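Local coordinates for N-acetyl-beta-D glucosaminidase (Rhizomucor miehei CAU432, PDB 4ZM6), which probably hydrolyses beta-linked N-acetylglucosamine as a glycoside hydrolase family 3 enzyme, and carries a GCN5-related glucosamine N-acetyltransferase region that binds acetyl-CoA, at residues E410-N413 with S414-A417; A508-R511 with L512-E516. All coordinates share one frame; numbering follows the deposited sequence.

Interaction 1 of 2, residues E410-N413 with S414-A417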
loop_
_atom_site.group_PDB
_atom_site.type_symbol
_atom_site.label_atom_id
_atom_site.label_comp_id
_atom_site.label_asym_id
_atom_site.label_seq_id
_atom_site.Cartn_x
_atom_site.Cartn_y
_atom_site.Cartn_z
ATOM N N GLU A 410 16.503 3.630 42.431
ATOM C CA GLU A 410 15.950 4.944 42.585
ATOM C C GLU A 410 16.115 5.594 41.261
ATOM O O GLU A 410 17.087 6.254 41.019
ATOM C CB GLU A 410 16.694 5.698 43.644
ATOM C CG GLU A 410 16.211 5.405 45.039
ATOM C CD GLU A 410 17.289 5.619 46.049
ATOM O OE1 GLU A 410 18.368 5.068 45.873
ATOM O OE2 GLU A 410 17.068 6.352 47.010
ATOM N N PRO A 411 15.072 5.352 40.363
ATOM C CA PRO A 411 15.382 5.753 38.993
ATOM C C PRO A 411 15.109 7.204 38.727
ATOM O O PRO A 411 15.515 7.735 37.720
ATOM C CB PRO A 411 14.448 4.901 38.183
ATOM C CG PRO A 411 13.209 4.966 38.937
ATOM C CD PRO A 411 13.624 4.805 40.344
ATOM N N PHE A 412 14.505 7.867 39.692
ATOM C CA PHE A 412 14.147 9.257 39.569
ATOM C C PHE A 412 15.196 10.164 40.143
ATOM O O PHE A 412 15.023 11.340 40.214
ATOM C CB PHE A 412 12.900 9.496 40.341
ATOM C CG PHE A 412 11.681 9.403 39.541
ATOM C CD1 PHE A 412 11.340 10.396 38.682
ATOM C CD2 PHE A 412 10.852 8.332 39.675
ATOM C CE1 PHE A 412 10.183 10.319 37.958
ATOM C CE2 PHE A 412 9.691 8.244 38.962
ATOM C CZ PHE A 412 9.355 9.240 38.101
ATOM N N ASN A 413 16.279 9.593 40.580
ATOM C CA ASN A 413 17.434 10.358 41.057
ATOM C C ASN A 413 18.137 11.153 39.971
ATOM O O ASN A 413 18.660 12.237 40.239
ATOM C CB ASN A 413 18.479 9.430 41.679
ATOM C CG ASN A 413 18.087 8.945 43.052
ATOM O OD1 ASN A 413 17.011 9.270 43.566
ATOM N ND2 ASN A 413 18.963 8.158 43.659
ATOM N N SER A 414 18.206 10.592 38.765
ATOM C CA SER A 414 18.767 11.313 37.627
ATOM C C SER A 414 17.913 12.550 37.335
ATOM O O SER A 414 18.436 13.628 37.060
ATOM C CB SER A 414 18.859 10.407 36.397
ATOM O OG SER A 414 17.644 9.718 36.167
ATOM N N PHE A 415 16.595 12.393 37.412
ATOM C CA PHE A 415 15.690 13.528 37.309
ATOM C C PHE A 415 16.132 14.569 38.335
ATOM O O PHE A 415 16.338 15.728 37.991
ATOM C CB PHE A 415 14.235 13.089 37.558
ATOM C CG PHE A 415 13.199 13.927 36.846
ATOM C CD1 PHE A 415 13.000 15.257 37.182
ATOM C CD2 PHE A 415 12.399 13.370 35.860
ATOM C CE1 PHE A 415 12.037 16.018 36.542
ATOM C CE2 PHE A 415 11.437 14.122 35.213
ATOM C CZ PHE A 415 11.254 15.450 35.555
ATOM N N HIS A 416 16.305 14.132 39.582
ATOM C CA HIS A 416 16.742 15.001 40.681
ATOM C C HIS A 416 18.036 15.721 40.349
ATOM O O HIS A 416 18.119 16.936 40.473
ATOM C CB HIS A 416 16.915 14.193 41.976
ATOM C CG HIS A 416 17.474 14.986 43.117
ATOM N ND1 HIS A 416 16.831 16.087 43.642
ATOM C CD2 HIS A 416 18.609 14.833 43.839
ATOM C CE1 HIS A 416 17.548 16.581 44.634
ATOM N NE2 HIS A 416 18.631 15.838 44.775
ATOM N N ALA A 417 19.038 14.962 39.922
ATOM C CA ALA A 417 20.321 15.528 39.489
ATOM C C ALA A 417 20.141 16.630 38.449
ATOM O O ALA A 417 20.739 17.704 38.550
ATOM C CB ALA A 417 21.207 14.430 38.923
#
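F412 and F415 lie side by side and send their rings in the same direction, with F412 just ahead of helix 413-422 and F415 in its first turn. The touch is between a ring edge and a methylene group: CB of F415 sits near the plane of the F412 ring, 4.1 Å from its CD1. F415 turns its CG anti to the backbone N (chi1 -151°), which carries its ring away from the turn at 410-413 toward the sheet. There it stacks on F394, while F412 also packs on F394 and on Y428. Helix 413-422 links the neighbouring parallel strands 392-397 and 426-431 as a beta-alpha-beta crossover.

E410 to N413 form a type I turn that leads into the helix. From its end, two carbonyls accept helical amides: H416 N gives a bond of 3.1 Å to F412 O, and A417 N one of 2.8 Å to N413 O. The H416 side chain leaves on another flank of the helix, stacking its imidazole on Y428.

S414 places its OG between its own backbone N and carbonyl carbon (chi1 49°), facing back over the turn. P411 O is 3.3 Å from this OG, at best a weak bond, and the stronger partner is ND1 of H506. The chemistry is therefore divided: the aromatic side chains pack on the sheet, F415 reaching helix 503-513 as well; main-chain bonds run from F412 O and N413 O into the first turn, the former tying it to the residue before the helix; and the serine hydroxyl spends its polarity mainly on the neighbouring helix.

Interaction 2 of 2, residues A508-R511 with L512-E516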
loop_
_atom_site.group_PDB
_atom_site.type_symbol
_atom_site.label_atom_id
_atom_site.label_comp_id
_atom_site.label_asym_id
_atom_site.label_seq_id
_atom_site.Cartn_x
_atom_site.Cartn_y
_atom_site.Cartn_z
ATOM N N ALA A 508 16.805 15.551 29.277
ATOM C CA ALA A 508 16.002 16.204 28.242
ATOM C C ALA A 508 14.644 16.690 28.753
ATOM O O ALA A 508 14.162 17.744 28.349
ATOM C CB ALA A 508 15.799 15.258 27.076
ATOM N N ALA A 509 14.024 15.913 29.634
ATOM C CA ALA A 509 12.742 16.303 30.218
ATOM C C ALA A 509 12.864 17.563 31.079
ATOM O O ALA A 509 11.973 18.418 31.071
ATOM C CB ALA A 509 12.164 15.158 31.032
ATOM N N VAL A 510 13.966 17.677 31.815
ATOM C CA VAL A 510 14.232 18.880 32.599
ATOM C C VAL A 510 14.523 20.070 31.686
ATOM O O VAL A 510 13.995 21.163 31.896
ATOM C CB VAL A 510 15.389 18.662 33.585
ATOM C CG1 VAL A 510 15.844 19.982 34.186
ATOM C CG2 VAL A 510 14.956 17.700 34.680
ATOM N N ARG A 511 15.348 19.849 30.668
ATOM C CA ARG A 511 15.628 20.888 29.669
ATOM C C ARG A 511 14.339 21.455 29.068
ATOM O O ARG A 511 14.210 22.667 28.881
ATOM C CB ARG A 511 16.512 20.337 28.551
ATOM C CG ARG A 511 17.883 19.882 29.017
ATOM C CD ARG A 511 18.829 19.725 27.845
ATOM N NE ARG A 511 19.274 21.028 27.358
ATOM C CZ ARG A 511 19.731 21.271 26.130
ATOM N NH1 ARG A 511 19.806 20.299 25.225
ATOM N NH2 ARG A 511 20.107 22.505 25.802
ATOM N N LEU A 512 13.389 20.563 28.786
ATOM C CA LEU A 512 12.093 20.946 28.239
ATOM C C LEU A 512 11.310 21.781 29.244
ATOM O O LEU A 512 10.726 22.803 28.884
ATOM C CB LEU A 512 11.280 19.705 27.864
ATOM C CG LEU A 512 10.516 19.735 26.538
ATOM C CD1 LEU A 512 9.566 18.547 26.480
ATOM C CD2 LEU A 512 9.757 21.037 26.345
ATOM N N ILE A 513 11.309 21.338 30.500
ATOM C CA ILE A 513 10.574 22.019 31.569
ATOM C C ILE A 513 11.097 23.440 31.804
ATOM O O ILE A 513 10.309 24.366 31.994
ATOM C CB ILE A 513 10.584 21.177 32.874
ATOM C CG1 ILE A 513 9.646 19.971 32.714
ATOM C CG2 ILE A 513 10.153 21.998 34.088
ATOM C CD1 ILE A 513 9.847 18.878 33.742
ATOM N N PHE A 514 12.414 23.617 31.765
ATOM C CA PHE A 514 13.013 24.949 31.916
ATOM C C PHE A 514 13.142 25.727 30.600
ATOM O O PHE A 514 13.773 26.780 30.563
ATOM C CB PHE A 514 14.365 24.848 32.628
ATOM C CG PHE A 514 14.237 24.532 34.086
ATOM C CD1 PHE A 514 14.085 23.224 34.506
ATOM C CD2 PHE A 514 14.222 25.546 35.033
ATOM C CE1 PHE A 514 13.943 22.926 35.845
ATOM C CE2 PHE A 514 14.079 25.255 36.378
ATOM C CZ PHE A 514 13.942 23.940 36.786
ATOM N N GLY A 515 12.544 25.224 29.526
ATOM C CA GLY A 515 12.490 25.960 28.270
ATOM C C GLY A 515 13.801 26.090 27.514
ATOM O O GLY A 515 13.925 26.945 26.642
ATOM N N GLU A 516 14.771 25.243 27.832
ATOM C CA GLU A 516 16.055 25.248 27.142
ATOM C C GLU A 516 15.918 24.603 25.777
ATOM O O GLU A 516 16.675 24.897 24.860
ATOM C CB GLU A 516 17.090 24.466 27.947
ATOM C CG GLU A 516 17.400 25.057 29.308
ATOM C CD GLU A 516 18.360 24.205 30.106
ATOM O OE1 GLU A 516 18.588 24.531 31.293
ATOM O OE2 GLU A 516 18.881 23.212 29.552
#
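R511 leaves the helix with CG anti to its carbonyl carbon, then bends about its CG-CD bond (chi3 75°), and this bend brings NE round to E516, whose side chain runs extended beyond CG. The two residues are the ends of a Schellman motif that closes helix 503-513. In it, E516 N bonds to R511 O at 2.8 Å and G515 N to L512 O at 3.1 Å, while G515 takes the positive phi that turns the chain out of the helix.

Across this cap the two side chains cross at about a right angle. OE2 of E516 meets the edge of the guanidinium in its plane, and the bond from R511 NE to OE2 is 3.1 Å and nearly straight (169°). The carboxylate plane is turned 60° from that of the guanidinium, so this is a single-point salt bridge through one oxygen and one nitrogen. Each charge has a stronger partner outside: R511 NH1 pairs with D369 OD2, and E516 OE1 with R422 NE of helix 413-422. The resulting chain of alternating charges probably helps fix both groups.

Before the cap, ordinary helical bonds run from L512 N to A508 O, from I513 N to A509 O and from F514 N to V510 O. V510 and F514 point the same way, one turn apart, with V510 CG1 lying 3.7 Å from CD1 of the F514 ring.

Interactions 1 and 2 have centres 15 Å apart and meet where helix 413-422 packs against helix 503-513. F415 joins them: its CE1 lies 3.8 Å from V510 CG2, and its CZ 4.1 Å from I513 CD1. Polar ties run beside this apolar seam, from S414 to H506 near one end and from R422 to E516 near the other. Interaction 1 lies away from the known ligand sites. Interaction 2 is nearer to acetyl-CoA: the R511 side chain is about 10 Å from the bound cofactor, and that of L512 about 8 Å from the side chain of R520, which binds it. Neither distance amounts to contact.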